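Complement factor MASP-3 (Homo sapiens, PDB 3DEM) is a complement serine protease that binds mannan-binding lectin and ficolins through its CUB1-EGF-CUB2 region. Local coordinates at residues M8-S14 and F112-A118; Y17-Y21 and R108-D113; S50-C54 and T79-P83. All blocks are in the same frame, centred on the assembly; numbering follows the deposited sequence.

Interaction 1. Residues M8-S14 and F112-A118; sequences MFGQIQS and FDAHYMA
Tyr116 lays its ring across Gly10, its hydrogen-bonded partner on the antiparallel strand 9-13. The side chain leaves CB with CG placed between the backbone N and the carbonyl carbon (chi1 70°), which folds the ring back over the neighbouring strand. CG passes near Gly10 O, and Tyr116 CD2 comes to 3.4 Å from the same Gly10 O. Further out, Tyr116 CE2 meets Gly10 CA at 3.4 Å and CE1 lies close to Phe9 C, while the amide Gly10 N sits above the ring centre. Gly10 CA lies 3.7 Å from the centroid of the Tyr116 ring, a CH-pi contact over the face. At the tip, OH runs past Phe9 O and is hydrogen-bonded to Asn7.

Beneath the ring, Gly10 and Tyr116 exchange both backbone bonds, as do Ile12 and Ala114. Ile12 shares this face with Phe112 and Tyr116, its CG2 3.9 Å from Phe112 CE1. At one end Phe112 N donates to Ser14 OG at 3.0 Å; at the other a water joins Met8 O to Ala118 O. On the opposite face the ring of Phe9 stacks on Tyr141 of the second subunit and that of His115 on His139 of the same subunit. The chemistry is thus aromatic cover of a bare glycine backbone, resembling the "aromatic rescue" pairing of beta sheets: the ring supplies the packing that glycine cannot.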
loop_
_atom_site.group_PDB
_atom_site.type_symbol
_atom_site.label_atom_id
_atom_site.label_comp_id
_atom_site.label_asym_id
_atom_site.label_seq_id
_atom_site.Cartn_x
_atom_site.Cartn_y
_atom_site.Cartn_z
ATOM N N MET A 8 -5.490 -10.018 6.789
ATOM C CA MET A 8 -4.625 -8.945 6.333
ATOM C C MET A 8 -3.992 -8.235 7.520
ATOM O O MET A 8 -3.165 -7.340 7.343
ATOM C CB MET A 8 -5.429 -7.928 5.524
ATOM C CG MET A 8 -5.986 -8.436 4.199
ATOM S SD MET A 8 -4.755 -8.556 2.883
ATOM C CE MET A 8 -4.164 -10.224 3.140
ATOM N N PHE A 9 -4.394 -8.626 8.727
ATOM C CA PHE A 9 -3.957 -7.950 9.945
ATOM C C PHE A 9 -4.220 -8.796 11.186
ATOM O O PHE A 9 -4.955 -9.783 11.131
ATOM C CB PHE A 9 -4.673 -6.602 10.092
ATOM C CG PHE A 9 -6.132 -6.721 10.464
ATOM C CD1 PHE A 9 -6.538 -6.591 11.786
ATOM C CD2 PHE A 9 -7.096 -6.959 9.494
ATOM C CE1 PHE A 9 -7.879 -6.699 12.129
ATOM C CE2 PHE A 9 -8.438 -7.068 9.830
ATOM C CZ PHE A 9 -8.829 -6.938 11.147
ATOM N N GLY A 10 -3.633 -8.394 12.309
ATOM C CA GLY A 10 -3.887 -9.069 13.578
ATOM C C GLY A 10 -3.082 -8.518 14.734
ATOM O O GLY A 10 -2.147 -7.756 14.534
ATOM N N GLN A 11 -3.459 -8.909 15.948
ATOM C CA GLN A 11 -2.764 -8.515 17.168
ATOM C C GLN A 11 -2.308 -9.755 17.910
ATOM O O GLN A 11 -2.984 -10.781 17.895
ATOM C CB GLN A 11 -3.691 -7.739 18.105
ATOM C CG GLN A 11 -4.284 -6.459 17.550
ATOM C CD GLN A 11 -5.087 -5.698 18.601
ATOM O OE1 GLN A 11 -6.236 -5.312 18.366
ATOM N NE2 GLN A 11 -4.488 -5.491 19.770
ATOM N N ILE A 12 -1.173 -9.653 18.584
ATOM C CA ILE A 12 -0.657 -10.754 19.388
ATOM C C ILE A 12 -0.099 -10.209 20.696
ATOM O O ILE A 12 0.554 -9.168 20.710
ATOM C CB ILE A 12 0.451 -11.514 18.639
ATOM C CG1 ILE A 12 -0.120 -12.243 17.424
ATOM C CG2 ILE A 12 1.132 -12.507 19.551
ATOM C CD1 ILE A 12 0.954 -12.726 16.469
ATOM N N GLN A 13 -0.367 -10.915 21.788
ATOM C CA GLN A 13 0.130 -10.547 23.108
ATOM C C GLN A 13 0.796 -11.752 23.739
ATOM O O GLN A 13 0.514 -12.890 23.369
ATOM C CB GLN A 13 -1.023 -10.115 24.021
ATOM C CG GLN A 13 -1.944 -9.058 23.443
ATOM C CD GLN A 13 -3.180 -8.849 24.284
ATOM O OE1 GLN A 13 -3.465 -9.626 25.202
ATOM N NE2 GLN A 13 -3.926 -7.793 23.982
ATOM N N SER A 14 1.672 -11.502 24.706
ATOM C CA SER A 14 2.232 -12.574 25.520
ATOM C C SER A 14 1.159 -13.122 26.460
ATOM O O SER A 14 0.222 -12.405 26.829
ATOM C CB SER A 14 3.413 -12.051 26.335
ATOM O OG SER A 14 3.055 -10.860 27.010
ATOM N N PHE A 112 4.778 -8.544 26.038
ATOM C CA PHE A 112 4.721 -7.722 24.833
ATOM C C PHE A 112 3.322 -7.601 24.220
ATOM O O PHE A 112 2.423 -8.393 24.509
ATOM C CB PHE A 112 5.698 -8.265 23.785
ATOM C CG PHE A 112 5.230 -9.531 23.123
ATOM C CD1 PHE A 112 4.533 -9.488 21.924
ATOM C CD2 PHE A 112 5.476 -10.764 23.706
ATOM C CE1 PHE A 112 4.095 -10.654 21.318
ATOM C CE2 PHE A 112 5.040 -11.931 23.107
ATOM C CZ PHE A 112 4.350 -11.876 21.913
ATOM N N ASP A 113 3.164 -6.591 23.371
ATOM C CA ASP A 113 1.951 -6.368 22.601
ATOM C C ASP A 113 2.392 -6.078 21.163
ATOM O O ASP A 113 3.116 -5.111 20.912
ATOM C CB ASP A 113 1.164 -5.191 23.186
ATOM C CG ASP A 113 -0.057 -4.820 22.353
ATOM O OD1 ASP A 113 -0.690 -5.725 21.762
ATOM O OD2 ASP A 113 -0.387 -3.614 22.294
ATOM N N ALA A 114 1.971 -6.923 20.227
ATOM C CA ALA A 114 2.432 -6.814 18.847
ATOM C C ALA A 114 1.289 -6.740 17.836
ATOM O O ALA A 114 0.189 -7.232 18.079
ATOM C CB ALA A 114 3.374 -7.961 18.507
ATOM N N HIS A 115 1.573 -6.119 16.697
ATOM C CA HIS A 115 0.598 -5.935 15.632
ATOM C C HIS A 115 1.240 -6.259 14.295
ATOM O O HIS A 115 2.391 -5.905 14.055
ATOM C CB HIS A 115 0.103 -4.489 15.626
ATOM C CG HIS A 115 -0.645 -4.106 16.865
ATOM N ND1 HIS A 115 -0.015 -3.821 18.058
ATOM C CD2 HIS A 115 -1.971 -3.978 17.100
ATOM C CE1 HIS A 115 -0.921 -3.529 18.972
ATOM N NE2 HIS A 115 -2.116 -3.615 18.416
ATOM N N TYR A 116 0.503 -6.943 13.431
ATOM C CA TYR A 116 1.015 -7.292 12.113
ATOM C C TYR A 116 -0.027 -6.998 11.042
ATOM O O TYR A 116 -1.217 -6.879 11.333
ATOM C CB TYR A 116 1.435 -8.766 12.057
ATOM C CG TYR A 116 0.275 -9.738 12.114
ATOM C CD1 TYR A 116 -0.407 -10.108 10.961
ATOM C CD2 TYR A 116 -0.140 -10.282 13.322
ATOM C CE1 TYR A 116 -1.475 -10.993 11.014
ATOM C CE2 TYR A 116 -1.205 -11.170 13.385
ATOM C CZ TYR A 116 -1.864 -11.524 12.229
ATOM O OH TYR A 116 -2.921 -12.407 12.283
ATOM N N MET A 117 0.427 -6.882 9.803
ATOM C CA MET A 117 -0.473 -6.668 8.684
ATOM C C MET A 117 0.191 -7.074 7.381
ATOM O O MET A 117 1.414 -7.037 7.260
ATOM C CB MET A 117 -0.863 -5.202 8.592
ATOM C CG MET A 117 0.152 -4.382 7.834
ATOM S SD MET A 117 0.192 -2.722 8.495
ATOM C CE MET A 117 0.254 -3.145 10.253
ATOM N N ALA A 118 -0.628 -7.453 6.408
ATOM C CA ALA A 118 -0.142 -7.751 5.068
ATOM C C ALA A 118 0.264 -6.459 4.383
ATOM O O ALA A 118 -0.409 -5.439 4.517
ATOM C CB ALA A 118 -1.207 -8.467 4.257
HETATM O O HOH W 1 -3.039 -5.262 5.609
#

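Interaction 2. Residues Y17-Y21 and R108-D113; sequences YPDSY and RFTGFD
The Tyr21 ring presents its edge to Gly111, with CD2 3.5 Å from Gly111 N and that amide close to the ring plane. Further along the same ring, CE2 packs on Phe109 CB at 3.6 Å, and the two aromatic side chains run side by side in the same direction. Phe99 makes an edge-to-face contact with Tyr21. The Tyr17 ring carries Pro18 CB on one face, 3.8 Å above its plane, the intimate packing expected of an aromatic residue before a cis proline. Its CD1 comes obliquely to 3.4 Å from Phe112 O, and OH reaches Asp113 CB at 3.6 Å. With CG opposite the backbone N (chi1 -174°), Tyr17 extends toward the start of strand 111-120; Phe151 of the second subunit packs on Tyr17, Pro18 and Thr110.

Between the rings the backbones join directly and through solvent. Tyr21 N donates to Phe109 O at 3.1 Å, joining the two backbones directly, and Ser20 CA makes a CA-H...O contact with the same carbonyl oxygen. A water bridges Asp19 O and Thr110 O, although further acceptors nearby mean that both bonds need not be made at once. Gly111 has a positive phi of 81°, a backbone shape that suits glycine, where the loop turns into the strand. Arg108, exposed, folds its aliphatic part along Ser20.

Tyr21 OH is hydrogen-bonded to Asp57, a ligand of the calcium ion, and so acts in its second shell, probably helping to orient that carboxylate. A loop tyrosine holding an acidic calcium ligand is characteristic of calcium-binding CUB domains.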
loop_
_atom_site.group_PDB
_atom_site.type_symbol
_atom_site.label_atom_id
_atom_site.label_comp_id
_atom_site.label_asym_id
_atom_site.label_seq_id
_atom_site.Cartn_x
_atom_site.Cartn_y
_atom_site.Cartn_z
ATOM N N TYR A 17 -0.711 -10.982 29.414
ATOM C CA TYR A 17 -0.743 -9.546 29.132
ATOM C C TYR A 17 -2.109 -8.964 29.480
ATOM O O TYR A 17 -3.131 -9.574 29.177
ATOM C CB TYR A 17 -0.406 -9.278 27.659
ATOM C CG TYR A 17 -0.276 -7.808 27.308
ATOM C CD1 TYR A 17 0.967 -7.181 27.303
ATOM C CD2 TYR A 17 -1.397 -7.047 26.984
ATOM C CE1 TYR A 17 1.090 -5.835 26.986
ATOM C CE2 TYR A 17 -1.287 -5.703 26.670
ATOM C CZ TYR A 17 -0.040 -5.101 26.670
ATOM O OH TYR A 17 0.075 -3.765 26.354
ATOM N N PRO A 18 -2.136 -7.777 30.114
ATOM C CA PRO A 18 -0.996 -6.933 30.470
ATOM C C PRO A 18 -0.321 -7.291 31.799
ATOM O O PRO A 18 0.535 -6.543 32.275
ATOM C CB PRO A 18 -1.626 -5.544 30.567
ATOM C CG PRO A 18 -3.013 -5.808 31.048
ATOM C CD PRO A 18 -3.415 -7.168 30.523
ATOM N N ASP A 19 -0.708 -8.413 32.401
ATOM C CA ASP A 19 -0.045 -8.882 33.610
ATOM C C ASP A 19 1.252 -9.592 33.253
ATOM O O ASP A 19 1.478 -9.939 32.093
ATOM C CB ASP A 19 -0.953 -9.827 34.389
ATOM C CG ASP A 19 -2.156 -9.127 34.963
ATOM O OD1 ASP A 19 -1.969 -8.172 35.748
ATOM O OD2 ASP A 19 -3.288 -9.536 34.630
ATOM N N SER A 20 2.096 -9.808 34.256
ATOM C CA SER A 20 3.360 -10.509 34.060
ATOM C C SER A 20 3.130 -11.895 33.469
ATOM O O SER A 20 2.181 -12.585 33.834
ATOM C CB SER A 20 4.119 -10.620 35.379
ATOM O OG SER A 20 3.453 -11.487 36.280
ATOM N N TYR A 21 3.994 -12.303 32.550
ATOM C CA TYR A 21 3.844 -13.605 31.916
ATOM C C TYR A 21 4.284 -14.745 32.829
ATOM O O TYR A 21 5.136 -14.560 33.699
ATOM C CB TYR A 21 4.575 -13.663 30.568
ATOM C CG TYR A 21 6.052 -13.320 30.603
ATOM C CD1 TYR A 21 6.995 -14.247 31.044
ATOM C CD2 TYR A 21 6.508 -12.084 30.156
ATOM C CE1 TYR A 21 8.347 -13.936 31.060
ATOM C CE2 TYR A 21 7.856 -11.770 30.165
ATOM C CZ TYR A 21 8.769 -12.699 30.618
ATOM O OH TYR A 21 10.109 -12.393 30.630
ATOM N N ARG A 108 9.183 -9.726 37.606
ATOM C CA ARG A 108 7.889 -9.873 36.950
ATOM C C ARG A 108 7.728 -9.000 35.709
ATOM O O ARG A 108 7.186 -7.892 35.766
ATOM C CB ARG A 108 6.757 -9.606 37.941
ATOM C CG ARG A 108 6.121 -10.868 38.506
ATOM C CD ARG A 108 7.108 -12.031 38.589
ATOM N NE ARG A 108 6.461 -13.241 39.096
ATOM C CZ ARG A 108 5.732 -14.071 38.352
ATOM N NH1 ARG A 108 5.556 -13.833 37.055
ATOM N NH2 ARG A 108 5.178 -15.144 38.907
ATOM N N PHE A 109 8.179 -9.531 34.583
ATOM C CA PHE A 109 8.129 -8.824 33.314
ATOM C C PHE A 109 6.758 -8.972 32.659
ATOM O O PHE A 109 6.172 -10.051 32.669
ATOM C CB PHE A 109 9.240 -9.340 32.398
ATOM C CG PHE A 109 10.620 -9.153 32.965
ATOM C CD1 PHE A 109 11.292 -10.210 33.564
ATOM C CD2 PHE A 109 11.238 -7.913 32.919
ATOM C CE1 PHE A 109 12.559 -10.037 34.093
ATOM C CE2 PHE A 109 12.505 -7.731 33.448
ATOM C CZ PHE A 109 13.168 -8.796 34.035
ATOM N N THR A 110 6.257 -7.885 32.081
ATOM C CA THR A 110 4.875 -7.835 31.614
ATOM C C THR A 110 4.687 -8.251 30.157
ATOM O O THR A 110 3.576 -8.185 29.626
ATOM C CB THR A 110 4.253 -6.441 31.836
ATOM O OG1 THR A 110 5.101 -5.441 31.258
ATOM C CG2 THR A 110 4.075 -6.166 33.327
ATOM N N GLY A 111 5.770 -8.674 29.514
ATOM C CA GLY A 111 5.684 -9.244 28.174
ATOM C C GLY A 111 5.604 -8.241 27.036
ATOM O O GLY A 111 6.278 -7.209 27.056
ATOM N N PHE A 112 4.778 -8.544 26.038
ATOM C CA PHE A 112 4.721 -7.722 24.833
ATOM C C PHE A 112 3.322 -7.601 24.220
ATOM O O PHE A 112 2.423 -8.393 24.509
ATOM C CB PHE A 112 5.698 -8.265 23.785
ATOM C CG PHE A 112 5.230 -9.531 23.123
ATOM C CD1 PHE A 112 4.533 -9.488 21.924
ATOM C CD2 PHE A 112 5.476 -10.764 23.706
ATOM C CE1 PHE A 112 4.095 -10.654 21.318
ATOM C CE2 PHE A 112 5.040 -11.931 23.107
ATOM C CZ PHE A 112 4.350 -11.876 21.913
ATOM N N ASP A 113 3.164 -6.591 23.371
ATOM C CA ASP A 113 1.951 -6.368 22.601
ATOM C C ASP A 113 2.392 -6.078 21.163
ATOM O O ASP A 113 3.116 -5.111 20.912
ATOM C CB ASP A 113 1.164 -5.191 23.186
ATOM C CG ASP A 113 -0.057 -4.820 22.353
ATOM O OD1 ASP A 113 -0.690 -5.725 21.762
ATOM O OD2 ASP A 113 -0.387 -3.614 22.294
HETATM O O HOH W 2 2.385 -10.917 29.708
#

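Interaction 3. Residues S50-C54 and T79-P83; sequences SSYLC and TEQTP
Ser50 and Glu80 form the hydrogen bond of this small surface contact: Ser50 OG donates to Glu80 OE1 at 3.1 Å. The hydroxyl comes to the syn side of that oxygen, 16° out of the carboxylate plane. Ser50 holds OG opposite its backbone N (chi1 -171°), which turns it toward Glu80, while Glu80 bends at chi2 (-83°) to bring its carboxylate round to meet it. Beside this pair the Gln81 side chain, extended beyond CG, inserts its amide group between the carbonyl of Ser51 and the sulfur of Cys54. Its CD lies 3.5 Å from Cys54 SG and 3.8 Å from Ser51 O, and its CB also touches the sulfur; which end of the amide faces which neighbour is doubtful.

What presents these partners is a tight turn. Cys54 N donates to Ser51 O at 2.8 Å, closing a four-residue beta turn of type II shape with Tyr52 and Leu53 at its corners. Ser51 OG is hydrogen-bonded to Tyr56 N, holding the serine against the chain that follows. Cys54 is fixed by its disulfide to Cys72, and Gln81 is bonded through its backbone to that same Cys72, so both loops are fastened to one point.

The calcium ligands Glu49 and Asp57 flank the turn in sequence. Residues 50-54 link strand 37-47 to strand 58-62, and residues 79-83 link strand 67-71 to strand 88-89; Pro83 packs on Phe43 and Phe46 of strand 37-47 and on Phe71 of strand 67-71, so it reaches both sheets of the CUB sandwich.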
loop_
_atom_site.group_PDB
_atom_site.type_symbol
_atom_site.label_atom_id
_atom_site.label_comp_id
_atom_site.label_asym_id
_atom_site.label_seq_id
_atom_site.Cartn_x
_atom_site.Cartn_y
_atom_site.Cartn_z
ATOM N N SER A 50 16.391 -9.722 30.149
ATOM C CA SER A 50 17.515 -9.608 29.218
ATOM C C SER A 50 18.516 -10.759 29.396
ATOM O O SER A 50 18.771 -11.196 30.519
ATOM C CB SER A 50 18.218 -8.257 29.385
ATOM O OG SER A 50 19.171 -8.034 28.353
ATOM N N SER A 51 19.068 -11.256 28.288
ATOM C CA SER A 51 20.124 -12.276 28.351
ATOM C C SER A 51 20.988 -12.351 27.087
ATOM O O SER A 51 20.591 -11.898 26.013
ATOM C CB SER A 51 19.545 -13.658 28.674
ATOM O OG SER A 51 18.833 -14.193 27.573
ATOM N N TYR A 52 22.176 -12.924 27.239
ATOM C CA TYR A 52 23.094 -13.154 26.131
ATOM C C TYR A 52 22.405 -13.866 24.975
ATOM O O TYR A 52 21.897 -14.973 25.136
ATOM C CB TYR A 52 24.280 -13.983 26.617
ATOM C CG TYR A 52 25.214 -14.479 25.538
ATOM C CD1 TYR A 52 26.100 -13.617 24.902
ATOM C CD2 TYR A 52 25.237 -15.821 25.179
ATOM C CE1 TYR A 52 26.973 -14.078 23.926
ATOM C CE2 TYR A 52 26.104 -16.290 24.209
ATOM C CZ TYR A 52 26.969 -15.414 23.584
ATOM O OH TYR A 52 27.825 -15.882 22.617
ATOM N N LEU A 53 22.393 -13.222 23.811
ATOM C CA LEU A 53 21.772 -13.785 22.618
ATOM C C LEU A 53 20.305 -14.113 22.859
ATOM O O LEU A 53 19.730 -14.951 22.167
ATOM C CB LEU A 53 22.527 -15.038 22.159
ATOM C CG LEU A 53 23.937 -14.807 21.622
ATOM C CD1 LEU A 53 24.550 -16.104 21.119
ATOM C CD2 LEU A 53 23.907 -13.767 20.516
ATOM N N CYS A 54 19.715 -13.444 23.848
ATOM C CA CYS A 54 18.338 -13.689 24.259
ATOM C C CYS A 54 18.086 -15.175 24.494
ATOM O O CYS A 54 17.124 -15.747 23.978
ATOM C CB CYS A 54 17.358 -13.110 23.235
ATOM S SG CYS A 54 17.482 -11.304 23.061
ATOM N N THR A 79 20.464 0.472 25.342
ATOM C CA THR A 79 21.610 -0.386 25.056
ATOM C C THR A 79 21.091 -1.815 25.190
ATOM O O THR A 79 21.701 -2.659 25.850
ATOM C CB THR A 79 22.797 -0.135 26.021
ATOM O OG1 THR A 79 23.011 1.275 26.173
ATOM C CG2 THR A 79 24.081 -0.781 25.494
ATOM N N GLU A 80 19.944 -2.065 24.563
ATOM C CA GLU A 80 19.232 -3.332 24.715
ATOM C C GLU A 80 18.809 -3.954 23.382
ATOM O O GLU A 80 19.002 -3.366 22.308
ATOM C CB GLU A 80 18.009 -3.145 25.614
ATOM C CG GLU A 80 18.343 -2.962 27.087
ATOM C CD GLU A 80 18.571 -4.279 27.800
ATOM O OE1 GLU A 80 18.010 -5.300 27.346
ATOM O OE2 GLU A 80 19.297 -4.294 28.820
ATOM N N GLN A 81 18.228 -5.149 23.476
ATOM C CA GLN A 81 17.889 -5.962 22.312
ATOM C C GLN A 81 16.385 -5.937 22.082
ATOM O O GLN A 81 15.809 -6.885 21.546
ATOM C CB GLN A 81 18.352 -7.400 22.537
ATOM C CG GLN A 81 19.446 -7.523 23.591
ATOM C CD GLN A 81 19.987 -8.937 23.725
ATOM O OE1 GLN A 81 20.154 -9.445 24.837
ATOM N NE2 GLN A 81 20.265 -9.579 22.588
ATOM N N THR A 82 15.755 -4.845 22.501
ATOM C CA THR A 82 14.328 -4.658 22.307
ATOM C C THR A 82 14.049 -4.204 20.876
ATOM O O THR A 82 14.943 -3.695 20.200
ATOM C CB THR A 82 13.775 -3.624 23.296
ATOM O OG1 THR A 82 14.486 -2.391 23.137
ATOM C CG2 THR A 82 13.954 -4.115 24.717
ATOM N N PRO A 83 12.807 -4.404 20.408
ATOM C CA PRO A 83 12.408 -4.023 19.055
ATOM C C PRO A 83 12.294 -2.515 18.852
ATOM O O PRO A 83 12.508 -2.031 17.742
ATOM C CB PRO A 83 11.037 -4.701 18.889
ATOM C CG PRO A 83 10.515 -4.867 20.270
ATOM C CD PRO A 83 11.710 -5.049 21.157
#

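From the N terminus, strand 9-13 waits almost the whole length of the CUB domain for its partner: interaction 1 closes that loop when strand 111-120 returns. Interaction 2 is nested inside it, tying the loop after strand 9-13 to the approach of strand 111-120. The two touch where Ser14 packs on Gly111, share Phe112 and Asp113, and both meet the second subunit. Interaction 3 is nested within both and touches neither, its centre about 16 Å from that of interaction 2. No loops cross. Together they join the strands of one sheet that come first and last along the chain, neighbours within it, the calcium-side loops, and two connections between the sheets of the sandwich.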